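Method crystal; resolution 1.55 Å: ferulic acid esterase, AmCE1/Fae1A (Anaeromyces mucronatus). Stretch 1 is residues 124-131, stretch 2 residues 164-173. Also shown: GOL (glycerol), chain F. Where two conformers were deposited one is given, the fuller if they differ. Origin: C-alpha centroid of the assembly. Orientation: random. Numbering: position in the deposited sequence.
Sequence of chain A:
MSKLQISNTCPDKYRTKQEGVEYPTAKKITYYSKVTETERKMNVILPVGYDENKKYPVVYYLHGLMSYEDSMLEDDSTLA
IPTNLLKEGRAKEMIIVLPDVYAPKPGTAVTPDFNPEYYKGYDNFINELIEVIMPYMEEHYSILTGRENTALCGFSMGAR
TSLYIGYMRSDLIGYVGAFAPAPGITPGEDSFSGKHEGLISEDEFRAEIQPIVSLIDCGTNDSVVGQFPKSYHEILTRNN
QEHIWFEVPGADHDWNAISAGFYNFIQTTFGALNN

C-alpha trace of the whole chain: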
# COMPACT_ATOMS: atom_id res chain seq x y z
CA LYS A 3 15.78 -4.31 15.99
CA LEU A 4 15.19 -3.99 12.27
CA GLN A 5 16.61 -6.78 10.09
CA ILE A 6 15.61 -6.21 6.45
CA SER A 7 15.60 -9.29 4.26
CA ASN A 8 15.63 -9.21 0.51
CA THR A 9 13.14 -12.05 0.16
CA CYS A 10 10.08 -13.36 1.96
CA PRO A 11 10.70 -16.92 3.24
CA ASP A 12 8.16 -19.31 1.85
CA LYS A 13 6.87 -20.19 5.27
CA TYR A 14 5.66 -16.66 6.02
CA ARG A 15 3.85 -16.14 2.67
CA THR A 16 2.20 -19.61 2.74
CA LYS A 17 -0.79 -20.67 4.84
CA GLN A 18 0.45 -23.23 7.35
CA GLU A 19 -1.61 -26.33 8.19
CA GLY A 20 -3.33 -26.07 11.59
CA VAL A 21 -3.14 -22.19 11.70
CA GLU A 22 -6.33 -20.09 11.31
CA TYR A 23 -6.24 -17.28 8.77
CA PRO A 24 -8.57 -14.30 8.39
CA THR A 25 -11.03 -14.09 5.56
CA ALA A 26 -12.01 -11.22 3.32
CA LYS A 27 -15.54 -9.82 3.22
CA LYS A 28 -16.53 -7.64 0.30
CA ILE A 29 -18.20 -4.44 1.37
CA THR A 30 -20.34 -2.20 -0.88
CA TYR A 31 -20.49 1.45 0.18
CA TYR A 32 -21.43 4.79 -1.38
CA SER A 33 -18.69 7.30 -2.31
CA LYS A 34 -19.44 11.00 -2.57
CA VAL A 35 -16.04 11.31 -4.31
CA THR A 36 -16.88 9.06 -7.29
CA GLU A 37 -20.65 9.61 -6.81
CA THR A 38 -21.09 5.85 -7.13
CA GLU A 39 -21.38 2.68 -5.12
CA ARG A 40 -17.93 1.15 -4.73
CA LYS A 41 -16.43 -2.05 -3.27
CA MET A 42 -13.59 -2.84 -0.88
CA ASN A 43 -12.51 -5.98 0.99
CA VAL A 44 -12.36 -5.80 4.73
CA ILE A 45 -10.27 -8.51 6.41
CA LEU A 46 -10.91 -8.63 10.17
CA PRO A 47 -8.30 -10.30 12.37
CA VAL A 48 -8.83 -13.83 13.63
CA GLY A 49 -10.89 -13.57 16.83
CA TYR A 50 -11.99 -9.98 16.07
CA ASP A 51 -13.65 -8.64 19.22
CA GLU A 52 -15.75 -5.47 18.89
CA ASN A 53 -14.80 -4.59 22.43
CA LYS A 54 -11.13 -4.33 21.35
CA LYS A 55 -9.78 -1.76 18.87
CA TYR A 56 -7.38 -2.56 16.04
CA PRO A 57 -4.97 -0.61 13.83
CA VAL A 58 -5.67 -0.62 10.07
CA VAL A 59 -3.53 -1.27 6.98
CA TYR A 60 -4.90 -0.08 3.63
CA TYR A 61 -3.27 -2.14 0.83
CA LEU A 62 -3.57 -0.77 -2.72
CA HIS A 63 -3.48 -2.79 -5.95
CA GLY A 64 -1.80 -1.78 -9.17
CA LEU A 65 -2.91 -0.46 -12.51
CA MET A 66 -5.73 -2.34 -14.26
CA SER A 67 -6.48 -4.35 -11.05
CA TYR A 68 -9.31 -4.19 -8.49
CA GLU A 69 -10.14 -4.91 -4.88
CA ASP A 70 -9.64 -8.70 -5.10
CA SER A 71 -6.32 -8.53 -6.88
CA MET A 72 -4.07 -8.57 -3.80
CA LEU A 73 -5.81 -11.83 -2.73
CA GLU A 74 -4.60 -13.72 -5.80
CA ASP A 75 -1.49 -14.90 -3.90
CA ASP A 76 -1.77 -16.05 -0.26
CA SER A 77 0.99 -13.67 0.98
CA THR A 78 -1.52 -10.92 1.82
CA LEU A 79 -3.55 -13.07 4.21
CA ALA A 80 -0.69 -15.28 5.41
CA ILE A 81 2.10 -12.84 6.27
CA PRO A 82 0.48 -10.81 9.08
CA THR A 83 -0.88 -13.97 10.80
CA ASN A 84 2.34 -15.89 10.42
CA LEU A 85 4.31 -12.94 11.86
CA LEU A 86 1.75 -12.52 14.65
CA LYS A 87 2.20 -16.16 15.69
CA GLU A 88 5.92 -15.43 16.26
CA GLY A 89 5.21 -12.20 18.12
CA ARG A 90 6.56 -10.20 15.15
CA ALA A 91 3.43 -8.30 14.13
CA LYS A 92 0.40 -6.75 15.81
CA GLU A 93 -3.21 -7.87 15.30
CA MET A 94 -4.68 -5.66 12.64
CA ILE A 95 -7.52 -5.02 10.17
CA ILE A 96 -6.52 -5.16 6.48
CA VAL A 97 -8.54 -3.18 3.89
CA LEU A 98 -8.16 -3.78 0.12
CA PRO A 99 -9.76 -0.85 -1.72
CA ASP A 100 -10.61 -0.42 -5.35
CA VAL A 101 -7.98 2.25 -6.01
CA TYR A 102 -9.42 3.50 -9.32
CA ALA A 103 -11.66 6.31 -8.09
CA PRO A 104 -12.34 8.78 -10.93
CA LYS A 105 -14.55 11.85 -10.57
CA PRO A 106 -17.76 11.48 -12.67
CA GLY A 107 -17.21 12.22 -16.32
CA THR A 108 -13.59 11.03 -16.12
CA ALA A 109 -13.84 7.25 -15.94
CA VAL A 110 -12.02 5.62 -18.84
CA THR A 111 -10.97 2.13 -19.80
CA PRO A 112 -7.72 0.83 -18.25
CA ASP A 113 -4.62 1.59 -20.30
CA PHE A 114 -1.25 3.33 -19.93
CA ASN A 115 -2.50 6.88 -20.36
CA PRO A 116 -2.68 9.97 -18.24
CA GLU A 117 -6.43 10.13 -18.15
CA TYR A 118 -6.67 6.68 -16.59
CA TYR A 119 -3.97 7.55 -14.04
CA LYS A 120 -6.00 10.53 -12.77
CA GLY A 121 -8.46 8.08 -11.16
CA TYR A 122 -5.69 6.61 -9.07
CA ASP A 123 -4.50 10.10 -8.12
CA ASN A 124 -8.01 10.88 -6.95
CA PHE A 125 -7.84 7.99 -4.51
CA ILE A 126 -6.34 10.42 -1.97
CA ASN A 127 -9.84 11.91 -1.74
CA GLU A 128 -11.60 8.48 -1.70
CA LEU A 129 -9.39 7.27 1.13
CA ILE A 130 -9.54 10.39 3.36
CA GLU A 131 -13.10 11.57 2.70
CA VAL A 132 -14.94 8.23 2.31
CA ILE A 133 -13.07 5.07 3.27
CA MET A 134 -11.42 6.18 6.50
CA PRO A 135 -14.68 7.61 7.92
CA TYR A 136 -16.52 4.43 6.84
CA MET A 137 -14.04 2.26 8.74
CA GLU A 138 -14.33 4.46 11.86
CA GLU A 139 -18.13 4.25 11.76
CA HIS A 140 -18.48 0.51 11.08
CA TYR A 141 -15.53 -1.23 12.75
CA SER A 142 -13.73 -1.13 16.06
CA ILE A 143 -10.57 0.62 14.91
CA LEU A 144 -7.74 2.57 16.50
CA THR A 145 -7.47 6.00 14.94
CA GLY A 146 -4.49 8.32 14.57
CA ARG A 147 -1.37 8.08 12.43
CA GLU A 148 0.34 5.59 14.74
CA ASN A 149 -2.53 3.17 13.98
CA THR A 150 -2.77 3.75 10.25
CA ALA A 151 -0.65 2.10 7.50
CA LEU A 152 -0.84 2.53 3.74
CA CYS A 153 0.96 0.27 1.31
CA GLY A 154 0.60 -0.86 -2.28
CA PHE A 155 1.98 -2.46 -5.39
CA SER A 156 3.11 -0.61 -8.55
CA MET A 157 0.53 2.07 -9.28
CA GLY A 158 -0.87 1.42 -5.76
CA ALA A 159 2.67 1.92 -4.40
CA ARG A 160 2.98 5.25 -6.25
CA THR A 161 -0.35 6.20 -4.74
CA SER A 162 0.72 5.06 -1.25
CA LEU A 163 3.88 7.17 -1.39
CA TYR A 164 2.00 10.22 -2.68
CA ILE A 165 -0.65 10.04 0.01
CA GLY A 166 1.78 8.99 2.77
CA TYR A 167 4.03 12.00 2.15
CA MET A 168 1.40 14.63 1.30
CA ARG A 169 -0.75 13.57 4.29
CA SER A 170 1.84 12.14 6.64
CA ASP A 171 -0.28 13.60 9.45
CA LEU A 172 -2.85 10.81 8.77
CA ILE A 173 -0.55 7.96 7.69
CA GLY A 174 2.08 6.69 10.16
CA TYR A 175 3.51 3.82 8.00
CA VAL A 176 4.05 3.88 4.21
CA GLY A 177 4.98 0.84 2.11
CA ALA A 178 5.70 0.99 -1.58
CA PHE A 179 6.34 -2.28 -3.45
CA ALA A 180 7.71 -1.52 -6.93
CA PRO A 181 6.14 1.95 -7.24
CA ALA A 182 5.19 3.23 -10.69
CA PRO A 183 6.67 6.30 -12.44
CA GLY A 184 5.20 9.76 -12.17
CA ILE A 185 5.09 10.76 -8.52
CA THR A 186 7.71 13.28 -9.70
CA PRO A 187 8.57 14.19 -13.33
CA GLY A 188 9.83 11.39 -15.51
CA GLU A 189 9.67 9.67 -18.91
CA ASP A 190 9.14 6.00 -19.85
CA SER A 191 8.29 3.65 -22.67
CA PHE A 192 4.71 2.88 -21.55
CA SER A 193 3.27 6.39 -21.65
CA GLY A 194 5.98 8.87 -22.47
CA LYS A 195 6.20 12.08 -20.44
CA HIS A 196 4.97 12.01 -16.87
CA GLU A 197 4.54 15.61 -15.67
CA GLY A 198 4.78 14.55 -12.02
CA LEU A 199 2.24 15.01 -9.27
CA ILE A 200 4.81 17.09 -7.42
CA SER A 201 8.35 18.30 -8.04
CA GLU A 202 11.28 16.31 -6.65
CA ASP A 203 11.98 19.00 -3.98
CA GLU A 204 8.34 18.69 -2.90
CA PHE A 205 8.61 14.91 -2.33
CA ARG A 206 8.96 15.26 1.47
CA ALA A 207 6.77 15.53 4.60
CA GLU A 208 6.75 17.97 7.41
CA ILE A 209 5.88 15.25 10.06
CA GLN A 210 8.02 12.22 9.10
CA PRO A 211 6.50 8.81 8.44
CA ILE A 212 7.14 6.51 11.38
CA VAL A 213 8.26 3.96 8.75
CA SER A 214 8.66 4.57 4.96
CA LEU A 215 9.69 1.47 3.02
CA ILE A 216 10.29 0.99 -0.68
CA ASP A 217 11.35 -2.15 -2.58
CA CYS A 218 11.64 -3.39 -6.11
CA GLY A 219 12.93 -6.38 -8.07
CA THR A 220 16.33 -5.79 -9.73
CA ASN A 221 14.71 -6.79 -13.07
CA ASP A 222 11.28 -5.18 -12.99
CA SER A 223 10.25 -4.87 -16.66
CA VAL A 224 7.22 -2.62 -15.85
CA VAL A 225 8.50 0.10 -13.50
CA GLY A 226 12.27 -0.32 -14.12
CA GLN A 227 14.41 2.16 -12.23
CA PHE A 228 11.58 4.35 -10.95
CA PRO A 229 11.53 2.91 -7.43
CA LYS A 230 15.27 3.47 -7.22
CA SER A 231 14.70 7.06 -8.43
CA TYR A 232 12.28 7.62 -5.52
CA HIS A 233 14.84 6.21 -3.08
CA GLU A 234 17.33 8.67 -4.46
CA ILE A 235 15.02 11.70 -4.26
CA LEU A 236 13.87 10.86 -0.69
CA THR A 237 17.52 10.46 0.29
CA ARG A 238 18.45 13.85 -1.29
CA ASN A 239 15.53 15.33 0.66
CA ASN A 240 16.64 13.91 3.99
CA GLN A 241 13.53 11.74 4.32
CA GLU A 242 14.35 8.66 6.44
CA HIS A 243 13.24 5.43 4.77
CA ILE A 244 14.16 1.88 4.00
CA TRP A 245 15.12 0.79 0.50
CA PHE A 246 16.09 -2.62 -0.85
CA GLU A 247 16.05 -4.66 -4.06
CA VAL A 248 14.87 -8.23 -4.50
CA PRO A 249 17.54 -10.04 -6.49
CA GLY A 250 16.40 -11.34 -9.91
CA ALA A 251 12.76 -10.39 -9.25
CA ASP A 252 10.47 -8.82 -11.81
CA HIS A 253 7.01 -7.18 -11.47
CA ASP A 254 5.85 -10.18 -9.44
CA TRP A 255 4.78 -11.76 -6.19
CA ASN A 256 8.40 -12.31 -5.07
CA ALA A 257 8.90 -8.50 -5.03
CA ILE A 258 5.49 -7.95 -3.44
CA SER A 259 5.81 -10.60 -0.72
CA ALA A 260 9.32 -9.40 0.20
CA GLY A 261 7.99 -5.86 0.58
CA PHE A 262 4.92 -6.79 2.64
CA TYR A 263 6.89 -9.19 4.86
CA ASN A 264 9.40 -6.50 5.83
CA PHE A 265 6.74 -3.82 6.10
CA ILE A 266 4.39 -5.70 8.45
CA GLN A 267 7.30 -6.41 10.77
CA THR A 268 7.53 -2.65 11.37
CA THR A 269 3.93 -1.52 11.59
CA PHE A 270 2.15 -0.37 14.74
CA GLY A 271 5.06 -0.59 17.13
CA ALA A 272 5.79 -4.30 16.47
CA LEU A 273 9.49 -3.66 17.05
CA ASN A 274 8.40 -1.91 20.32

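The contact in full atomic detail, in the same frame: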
# COMPACT_ATOMS: atom_id res chain seq x y z
N ASN A 124 -6.88 10.40 -7.70
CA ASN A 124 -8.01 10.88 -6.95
C ASN A 124 -8.32 10.02 -5.74
O ASN A 124 -9.15 10.39 -4.89
CB ASN A 124 -9.26 10.95 -7.89
CG ASN A 124 -10.32 11.86 -7.34
OD1 ASN A 124 -10.01 12.99 -6.89
ND2 ASN A 124 -11.58 11.43 -7.46
N PHE A 125 -7.66 8.87 -5.64
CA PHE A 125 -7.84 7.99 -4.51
C PHE A 125 -7.46 8.67 -3.18
O PHE A 125 -8.02 8.29 -2.15
CB PHE A 125 -7.02 6.68 -4.68
CG PHE A 125 -7.36 5.68 -3.59
CD1 PHE A 125 -8.60 5.03 -3.60
CD2 PHE A 125 -6.49 5.44 -2.54
CE1 PHE A 125 -8.97 4.17 -2.56
CE2 PHE A 125 -6.83 4.59 -1.53
CZ PHE A 125 -8.07 3.92 -1.53
N ILE A 126 -6.61 9.69 -3.23
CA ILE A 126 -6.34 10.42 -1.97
C ILE A 126 -7.64 10.97 -1.38
O ILE A 126 -7.86 10.90 -0.18
CB ILE A 126 -5.30 11.54 -2.19
CG1 ILE A 126 -4.92 12.18 -0.83
CG2 ILE A 126 -5.85 12.66 -3.13
CD1 ILE A 126 -3.65 13.08 -1.00
N ASN A 127 -8.58 11.41 -2.21
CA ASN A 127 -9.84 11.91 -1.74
C ASN A 127 -10.79 10.77 -1.30
O ASN A 127 -11.45 10.87 -0.25
CB ASN A 127 -10.52 12.78 -2.83
CG ASN A 127 -9.67 14.00 -3.14
OD1 ASN A 127 -9.29 14.69 -2.18
ND2 ASN A 127 -9.27 14.22 -4.40
N GLU A 128 -10.79 9.67 -2.07
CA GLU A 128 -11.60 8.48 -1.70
C GLU A 128 -11.18 7.95 -0.34
O GLU A 128 -12.03 7.70 0.51
CB GLU A 128 -11.42 7.37 -2.78
CG GLU A 128 -12.21 6.07 -2.46
CD GLU A 128 -13.73 6.31 -2.50
OE1 GLU A 128 -14.18 7.36 -3.04
OE2 GLU A 128 -14.47 5.46 -1.97
N LEU A 129 -9.86 7.86 -0.13
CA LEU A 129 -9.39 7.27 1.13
C LEU A 129 -9.77 8.19 2.32
O LEU A 129 -10.31 7.74 3.33
CB LEU A 129 -7.87 7.04 1.03
CG LEU A 129 -7.29 6.50 2.37
CD1 LEU A 129 -7.75 5.07 2.64
CD2 LEU A 129 -5.72 6.55 2.29
N ILE A 130 -9.44 9.49 2.19
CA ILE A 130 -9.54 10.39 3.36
C ILE A 130 -10.97 10.82 3.63
O ILE A 130 -11.39 10.89 4.80
CB ILE A 130 -8.59 11.61 3.13
CG1 ILE A 130 -7.15 11.08 3.17
CG2 ILE A 130 -8.86 12.71 4.15
CD1 ILE A 130 -6.10 12.16 2.71
N GLU A 131 -11.74 11.06 2.55
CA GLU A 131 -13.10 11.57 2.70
C GLU A 131 -14.16 10.48 2.86
O GLU A 131 -15.24 10.77 3.38
CB GLU A 131 -13.52 12.43 1.48
CG GLU A 131 -12.59 13.64 1.32
CD GLU A 131 -12.96 14.44 0.09
OE1 GLU A 131 -14.11 14.36 -0.39
OE2 GLU A 131 -12.10 15.14 -0.43
N TYR A 164 2.54 8.87 -2.51
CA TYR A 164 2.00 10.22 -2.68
C TYR A 164 1.16 10.60 -1.46
O TYR A 164 1.30 11.70 -0.89
CB TYR A 164 1.16 10.24 -3.98
CG TYR A 164 0.39 11.51 -4.21
CD1 TYR A 164 1.05 12.73 -4.37
CD2 TYR A 164 -0.98 11.45 -4.38
CE1 TYR A 164 0.33 13.89 -4.62
CE2 TYR A 164 -1.73 12.63 -4.64
CZ TYR A 164 -1.05 13.82 -4.72
OH TYR A 164 -1.77 14.98 -5.00
N ILE A 165 0.23 9.71 -1.09
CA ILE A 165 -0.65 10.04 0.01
C ILE A 165 0.13 10.08 1.31
O ILE A 165 -0.07 10.96 2.19
CB ILE A 165 -1.83 9.04 0.08
CG1 ILE A 165 -2.72 9.15 -1.16
CG2 ILE A 165 -2.63 9.31 1.38
CD1 ILE A 165 -3.71 7.93 -1.26
N GLY A 166 1.02 9.10 1.51
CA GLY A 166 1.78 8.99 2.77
C GLY A 166 2.70 10.19 3.00
O GLY A 166 2.95 10.52 4.18
N TYR A 167 3.19 10.83 1.93
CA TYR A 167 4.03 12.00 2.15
C TYR A 167 3.18 13.27 2.14
O TYR A 167 3.46 14.18 2.99
CB TYR A 167 5.19 12.08 1.12
CG TYR A 167 6.33 11.22 1.61
CD1 TYR A 167 6.34 9.85 1.30
CD2 TYR A 167 7.36 11.76 2.37
CE1 TYR A 167 7.37 9.02 1.77
CE2 TYR A 167 8.40 10.95 2.89
CZ TYR A 167 8.39 9.57 2.56
OH TYR A 167 9.41 8.80 3.10
N MET A 168 2.15 13.36 1.30
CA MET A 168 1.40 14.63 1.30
C MET A 168 0.53 14.73 2.55
O MET A 168 0.27 15.89 2.99
CB MET A 168 0.50 14.78 0.08
CG MET A 168 1.31 14.88 -1.27
SD MET A 168 2.57 16.24 -1.36
CE MET A 168 4.07 15.46 -0.75
N ARG A 169 0.11 13.58 3.09
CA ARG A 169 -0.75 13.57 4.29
C ARG A 169 -0.14 12.62 5.33
O ARG A 169 -0.84 11.74 5.91
CB ARG A 169 -2.19 13.18 3.93
CG ARG A 169 -2.98 14.27 3.16
CD ARG A 169 -3.02 15.66 3.87
NE ARG A 169 -3.55 15.54 5.25
CZ ARG A 169 -4.82 15.72 5.54
NH1 ARG A 169 -5.76 15.92 4.57
NH2 ARG A 169 -5.23 15.68 6.83
N SER A 170 1.12 12.90 5.63
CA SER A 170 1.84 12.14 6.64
C SER A 170 1.23 12.36 8.03
O SER A 170 1.49 11.59 8.95
CB SER A 170 3.32 12.55 6.66
OG SER A 170 3.47 13.93 6.99
N ASP A 171 0.44 13.42 8.17
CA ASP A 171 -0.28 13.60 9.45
C ASP A 171 -1.33 12.51 9.71
O ASP A 171 -1.67 12.28 10.89
CB ASP A 171 -0.93 15.00 9.52
CG ASP A 171 -2.04 15.20 8.50
OD1 ASP A 171 -1.80 14.90 7.32
OD2 ASP A 171 -3.07 15.77 8.88
N LEU A 172 -1.85 11.88 8.63
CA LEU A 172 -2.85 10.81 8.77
C LEU A 172 -2.24 9.41 8.74
O LEU A 172 -2.85 8.46 9.31
CB LEU A 172 -3.87 10.97 7.61
CG LEU A 172 -4.63 12.29 7.61
CD1 LEU A 172 -5.70 12.14 6.50
CD2 LEU A 172 -5.34 12.63 8.90
N ILE A 173 -1.12 9.26 8.02
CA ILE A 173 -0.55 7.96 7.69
C ILE A 173 0.78 7.81 8.42
O ILE A 173 1.76 8.51 8.08
CB ILE A 173 -0.28 7.83 6.18
CG1 ILE A 173 -1.52 8.17 5.27
CG2 ILE A 173 0.24 6.42 5.86
CD1 ILE A 173 -2.75 7.31 5.60
C1 GOL F . -7.88 14.95 1.02
O1 GOL F . -9.25 14.97 0.60
C2 GOL F . -6.99 15.79 0.12
O2 GOL F . -7.54 17.11 0.09
C3 GOL F . -5.57 15.83 0.75
O3 GOL F . -5.54 16.74 1.84

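Ile-165 is the hub of the apolar centre of the contact. Its CG1 lies 3.7 Å from CB of Ile-126, its CD1 reaches CD2 of Phe-125 at 3.9 Å, and its CG2 meets CD2 of Leu-129 at 4.2 Å, so three residues of the first helix close around one branched side chain. The backbones come nearest here, with the CA atoms of Ile-126 and Ile-165 6.0 Å apart. The axes of helix 125-131 and helix 164-168 cross at -65° with a closest approach of 10.8 Å; this steep crossing makes the helices diverge from the point of contact. Ile-126, with both chi angles t, extends its CD1 to within 4.1 Å of CE2 of Tyr-164.

One turn on, Ile-130 meets the segment that follows the second helix. Arg-169 leaves helical phi/psi (-129/55), yet its O still accepts a bond from N of Leu-172 (2.9 Å), and Leu-172 CD1 packs 3.8 Å from Ile-130 CG1. No hydrogen bond joins the two stretches directly; the contact, burying 384 Å² in all, rests on van der Waals packing and exclusion of water.

Arg-169 marks the change to polar chemistry. Its aliphatic part lies against the first helix, CG being 3.8 Å from Ile-130 CD1, while its guanidinium is held in a salt bridge with Asp-171: NE to OD1 is 2.8 Å, and a second hydrogen bond runs from NH2 to OD2 at 3.0 Å. The remaining nitrogen, Arg-169 NH1, donates to O3 of a glycerol (2.9 Å), probably from the crystallisation liquor. Glycerol O1 in turn donates to OD1 of Asn-127 (2.8 Å), whose ND2 bonds OD1 of Asn-124 (2.9 Å). The glycerol thus bridges the stretches at the polar edge, its C3 3.8 Å from Ile-126 CD1.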